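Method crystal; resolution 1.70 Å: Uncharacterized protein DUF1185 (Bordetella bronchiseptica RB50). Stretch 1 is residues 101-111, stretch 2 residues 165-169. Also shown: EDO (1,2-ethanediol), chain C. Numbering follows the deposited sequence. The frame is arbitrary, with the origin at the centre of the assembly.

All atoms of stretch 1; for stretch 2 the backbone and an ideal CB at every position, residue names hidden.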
ATOM      1  N   ALA B 101     -21.548 -20.775  -2.806  1.00 17.87           N
ATOM      2  CA  ALA B 101     -20.642 -21.844  -2.363  1.00 16.05           C
ATOM      3  C   ALA B 101     -20.176 -21.671  -0.934  1.00 19.48           C
ATOM      4  O   ALA B 101     -20.195 -22.626  -0.164  1.00 20.94           O
ATOM      5  CB  ALA B 101     -19.440 -22.016  -3.313  1.00 17.67           C
ATOM      6  N   GLY B 102     -19.808 -20.450  -0.571  1.00 17.15           N
ATOM      7  CA  GLY B 102     -19.334 -20.171   0.795  1.00 19.17           C
ATOM      8  C   GLY B 102     -20.474 -19.985   1.769  1.00 20.27           C
ATOM      9  O   GLY B 102     -20.481 -20.544   2.845  1.00 21.75           O
ATOM     10  N   GLY B 103     -21.470 -19.220   1.352  1.00 19.15           N
ATOM     11  CA  GLY B 103     -22.596 -18.883   2.202  1.00 19.23           C
ATOM     12  C   GLY B 103     -23.413 -20.080   2.596  1.00 19.22           C
ATOM     13  O   GLY B 103     -23.649 -20.327   3.774  1.00 23.68           O
ATOM     14  N   TRP B 104     -23.804 -20.862   1.616  1.00 22.02           N
ATOM     15  CA  TRP B 104     -24.672 -22.029   1.881  1.00 23.19           C
ATOM     16  C   TRP B 104     -23.946 -23.092   2.659  1.00 22.19           C
ATOM     17  O   TRP B 104     -24.480 -23.683   3.606  1.00 24.10           O
ATOM     18  CB  TRP B 104     -25.269 -22.568   0.591  1.00 24.58           C
ATOM     19  CG  TRP B 104     -26.217 -21.579  -0.061  1.00 25.14           C
ATOM     20  CD1 TRP B 104     -26.300 -20.214   0.157  1.00 23.75           C
ATOM     21  CD2 TRP B 104     -27.132 -21.868  -1.118  1.00 24.81           C
ATOM     22  NE1 TRP B 104     -27.254 -19.667  -0.677  1.00 30.77           N
ATOM     23  CE2 TRP B 104     -27.771 -20.657  -1.466  1.00 22.71           C
ATOM     24  CE3 TRP B 104     -27.474 -23.036  -1.801  1.00 26.34           C
ATOM     25  CZ2 TRP B 104     -28.719 -20.579  -2.480  1.00 30.56           C
ATOM     26  CZ3 TRP B 104     -28.418 -22.961  -2.790  1.00 34.57           C
ATOM     27  CH2 TRP B 104     -29.037 -21.738  -3.119  1.00 29.81           C
ATOM     28  N   ALA B 105     -22.701 -23.330   2.295  1.00 18.11           N
ATOM     29  CA  ALA B 105     -21.889 -24.304   3.032  1.00 19.40           C
ATOM     30  C   ALA B 105     -21.759 -23.913   4.484  1.00 18.28           C
ATOM     31  O   ALA B 105     -21.917 -24.734   5.390  1.00 19.83           O
ATOM     32  CB  ALA B 105     -20.494 -24.479   2.382  1.00 20.74           C
HETATM   33  N   MSE B 106     -21.447 -22.649   4.726  1.00 19.02           N
HETATM   34  CA  MSE B 106     -21.264 -22.190   6.098  1.00 19.61           C
HETATM   35  C   MSE B 106     -22.564 -22.268   6.882  1.00 18.80           C
HETATM   36  O   MSE B 106     -22.609 -22.764   8.011  1.00 17.98           O
HETATM   37  CB  MSE B 106     -20.656 -20.779   6.132  1.00 21.78           C
HETATM   38  CG  MSE B 106     -20.500 -20.262   7.546  1.00 19.35           C
HETATM   39 SE   MSE B 106     -19.269 -18.860   7.719  0.75 15.03          SE
HETATM   40  CE  MSE B 106     -20.082 -17.699   6.505  1.00 15.87           C
ATOM     41  N   ARG B 107     -23.644 -21.798   6.285  1.00 19.33           N
ATOM     42  CA  ARG B 107     -24.917 -21.865   6.965  1.00 20.21           C
ATOM     43  C   ARG B 107     -25.290 -23.301   7.298  1.00 19.64           C
ATOM     44  O   ARG B 107     -25.791 -23.574   8.396  1.00 18.82           O
ATOM     45  CB  ARG B 107     -25.992 -21.109   6.187  1.00 19.04           C
ATOM     46  CG  ARG B 107     -25.682 -19.631   6.283  1.00 23.44           C
ATOM     47  CD  ARG B 107     -26.544 -18.841   5.380  1.00 30.53           C
ATOM     48  NE  ARG B 107     -27.900 -18.789   5.879  1.00 33.42           N
ATOM     49  CZ  ARG B 107     -28.880 -18.196   5.230  1.00 34.77           C
ATOM     50  NH1 ARG B 107     -28.648 -17.640   4.052  1.00 37.23           N
ATOM     51  NH2 ARG B 107     -30.097 -18.175   5.737  1.00 39.30           N
ATOM     52  N   SER B 108     -24.965 -24.246   6.413  1.00 19.93           N
ATOM     53  CA  SER B 108     -25.273 -25.657   6.690  1.00 19.13           C
ATOM     54  C   SER B 108     -24.441 -26.229   7.849  1.00 20.75           C
ATOM     55  O   SER B 108     -24.955 -26.953   8.693  1.00 18.00           O
ATOM     56  CB  SER B 108     -25.116 -26.506   5.426  1.00 23.41           C
ATOM     57  OG  SER B 108     -26.109 -26.104   4.480  1.00 26.75           O
ATOM     58  N   VAL B 109     -23.167 -25.862   7.896  1.00 18.49           N
ATOM     59  CA  VAL B 109     -22.268 -26.267   8.990  1.00 18.17           C
ATOM     60  C   VAL B 109     -22.773 -25.753  10.330  1.00 17.99           C
ATOM     61  O   VAL B 109     -22.710 -26.440  11.335  1.00 21.04           O
ATOM     62  CB  VAL B 109     -20.815 -25.814   8.737  1.00 20.54           C
ATOM     63  CG1 VAL B 109     -19.963 -25.806  10.016  1.00 19.03           C
ATOM     64  CG2 VAL B 109     -20.232 -26.649   7.591  1.00 19.66           C
ATOM     65  N   LEU B 110     -23.362 -24.574  10.306  1.00 19.79           N
ATOM     66  CA  LEU B 110     -23.871 -23.913  11.513  1.00 20.33           C
ATOM     67  C   LEU B 110     -25.327 -24.228  11.895  1.00 19.69           C
ATOM     68  O   LEU B 110     -25.878 -23.568  12.754  1.00 23.87           O
ATOM     69  CB  LEU B 110     -23.705 -22.410  11.378  1.00 19.50           C
ATOM     70  CG  LEU B 110     -22.284 -21.850  11.346  1.00 19.78           C
ATOM     71  CD1 LEU B 110     -22.197 -20.334  11.096  1.00 18.67           C
ATOM     72  CD2 LEU B 110     -21.611 -22.208  12.679  1.00 20.90           C
ATOM     73  N   GLY B 111     -25.968 -25.201  11.249  1.00 19.53           N
ATOM     74  CA  GLY B 111     -27.373 -25.537  11.609  1.00 19.31           C
ATOM     75  C   GLY B 111     -28.417 -24.588  11.029  1.00 21.93           C
ATOM     76  O   GLY B 111     -29.502 -24.411  11.578  1.00 20.39           O
ATOM     77  N   UNK B 165     -12.592 -16.967   1.163  1.00 16.45           N
ATOM     78  CA  UNK B 165     -12.551 -16.857   2.607  1.00 16.82           C
ATOM     79  C   UNK B 165     -13.894 -16.878   3.297  1.00 16.36           C
ATOM     80  O   UNK B 165     -14.916 -16.406   2.734  1.00 16.73           O
ATOM     81  CB  UNK B 165     -11.824 -15.566   2.989  1.00 16.82           C
ATOM     82  N   UNK B 166     -13.869 -17.407   4.517  1.00 17.58           N
ATOM     83  CA  UNK B 166     -15.034 -17.337   5.401  1.00 17.77           C
ATOM     84  C   UNK B 166     -14.557 -16.702   6.690  1.00 18.35           C
ATOM     85  O   UNK B 166     -13.386 -16.847   7.080  1.00 17.19           O
ATOM     86  CB  UNK B 166     -15.657 -18.712   5.648  1.00 17.77           C
ATOM     87  N   UNK B 167     -15.475 -16.030   7.354  1.00 16.27           N
ATOM     88  CA  UNK B 167     -15.232 -15.390   8.629  1.00 15.48           C
ATOM     89  C   UNK B 167     -16.309 -15.785   9.631  1.00 17.83           C
ATOM     90  O   UNK B 167     -17.472 -15.843   9.302  1.00 17.37           O
ATOM     91  CB  UNK B 167     -15.179 -13.870   8.466  1.00 15.48           C
ATOM     92  N   UNK B 168     -15.870 -16.076  10.861  1.00 16.08           N
ATOM     93  CA  UNK B 168     -16.771 -16.253  12.008  1.00 19.04           C
ATOM     94  C   UNK B 168     -16.218 -15.505  13.202  1.00 19.71           C
ATOM     95  O   UNK B 168     -15.002 -15.330  13.331  1.00 19.11           O
ATOM     96  CB  UNK B 168     -16.956 -17.734  12.345  1.00 19.04           C
ATOM     97  N   UNK B 169     -17.125 -15.111  14.071  1.00 17.27           N
ATOM     98  CA  UNK B 169     -16.783 -14.365  15.278  1.00 16.69           C
ATOM     99  C   UNK B 169     -17.718 -14.678  16.422  1.00 17.22           C
ATOM    100  O   UNK B 169     -18.797 -15.230  16.213  1.00 18.31           O
ATOM    101  CB  UNK B 169     -16.801 -12.861  14.996  1.00 16.69           C
TER
HETATM  102  C1  EDO C 202     -26.405 -15.890  -1.156  1.00 46.39           C
HETATM  103  O1  EDO C 202     -27.295 -16.490  -0.198  1.00 43.48           O
HETATM  104  C2  EDO C 202     -26.560 -16.528  -2.536  1.00 45.15           C
HETATM  105  O2  EDO C 202     -27.536 -15.810  -3.285  1.00 51.03           O

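Stretch 1 is helical from 101 to 109, and its axis passes 9.2 Å from that of the strand 165-169, with an angle of 39° between their N-to-C directions. Backbone phi/psi values along the strand are all extended, so successive CA-to-CB bonds alternate in direction, and which positions meet the helix follows largely from that alternation.

Position 165 (phi/psi -143/149) has an ideal CB with no atom of stretch 1 within 5.5 Å. The helix therefore sets no preference here. The deposited residue is Ala 165, whose methyl group makes no contact with stretch 1.

Position 166 points its CA-to-CB bond toward the helix, and its CA lies 6.9 Å from the CA of Gly 102, the nearest CA pair between the stretches. The ideal CB is 4.2 Å from Met 106 SE. Gly 102 has no side chain, which leaves space beside the helix backbone. Its carbonyl O already accepts a hydrogen bond from Met 106 N (3.0 Å), and the neighbouring side-chain surface is apolar, so a medium-sized aliphatic residue such as leucine, isoleucine or methionine would suit. The residue is Leu 166, with chi1 m and chi2 t. Its CD2 lies 3.8 Å from Gly 102 O and 3.9 Å from Met 106 CE. An ideal CB on Gly 102 would come to 3.3 Å from Leu 166 CD2, a tight approach, so the leucine methyl occupies room left by the glycine.

Position 167 directs its CA-to-CB bond away, and its ideal CB finds nothing of stretch 1 within 5.5 Å. Extended phi/psi (-130/137) is compatible with beta-branched residues, among many others. It is Val 167, whose side chain stays clear of stretch 1, its CB 6.5 Å from Met 106 SE; its backbone O, however, lies 3.9 Å from Met 106 SE.

Position 168 again points toward the helix, but its ideal CB is 5.3 Å from Met 106 SE. Bridging that gap takes a side chain of some length, and the apolar atoms of Met 106 and Leu 110 favour methionine, leucine or perhaps phenylalanine. The residue is Met 168, a selenomethionine like Met 106. With chi1 m and chi2 and chi3 both t, it is extended beyond CB, bringing its CE 3.6 Å from Met 106 SE and 4.0 Å from Leu 110 CD1. One terminal methyl thus touches both helix-side residues in apolar contact.

Position 169 (phi/psi -148/166) has no atom of stretch 1 within 5.5 Å of its ideal CB, and its backbone angles do not require glycine. The deposited residue is Gly 169.

Stretch 2 (165-169) ALVMG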
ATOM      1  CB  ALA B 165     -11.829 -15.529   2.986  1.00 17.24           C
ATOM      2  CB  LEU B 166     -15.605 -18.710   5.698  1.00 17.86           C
ATOM      3  CG  LEU B 166     -16.206 -19.461   4.500  1.00 16.79           C
ATOM      4  CD1 LEU B 166     -16.696 -20.837   4.913  1.00 17.07           C
ATOM      5  CD2 LEU B 166     -17.316 -18.654   3.882  1.00 16.83           C
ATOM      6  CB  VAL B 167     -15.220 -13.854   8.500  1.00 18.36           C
ATOM      7  CG1 VAL B 167     -15.031 -13.170   9.882  1.00 18.58           C
ATOM      8  CG2 VAL B 167     -14.144 -13.408   7.516  1.00 20.68           C
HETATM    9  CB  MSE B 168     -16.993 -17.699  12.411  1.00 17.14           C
HETATM   10  CG  MSE B 168     -17.685 -18.549  11.330  1.00 22.72           C
HETATM   11 SE   MSE B 168     -17.948 -20.328  12.033  0.75 14.71          SE
HETATM   12  CE  MSE B 168     -18.365 -21.202  10.368  1.00 17.63           C
TER
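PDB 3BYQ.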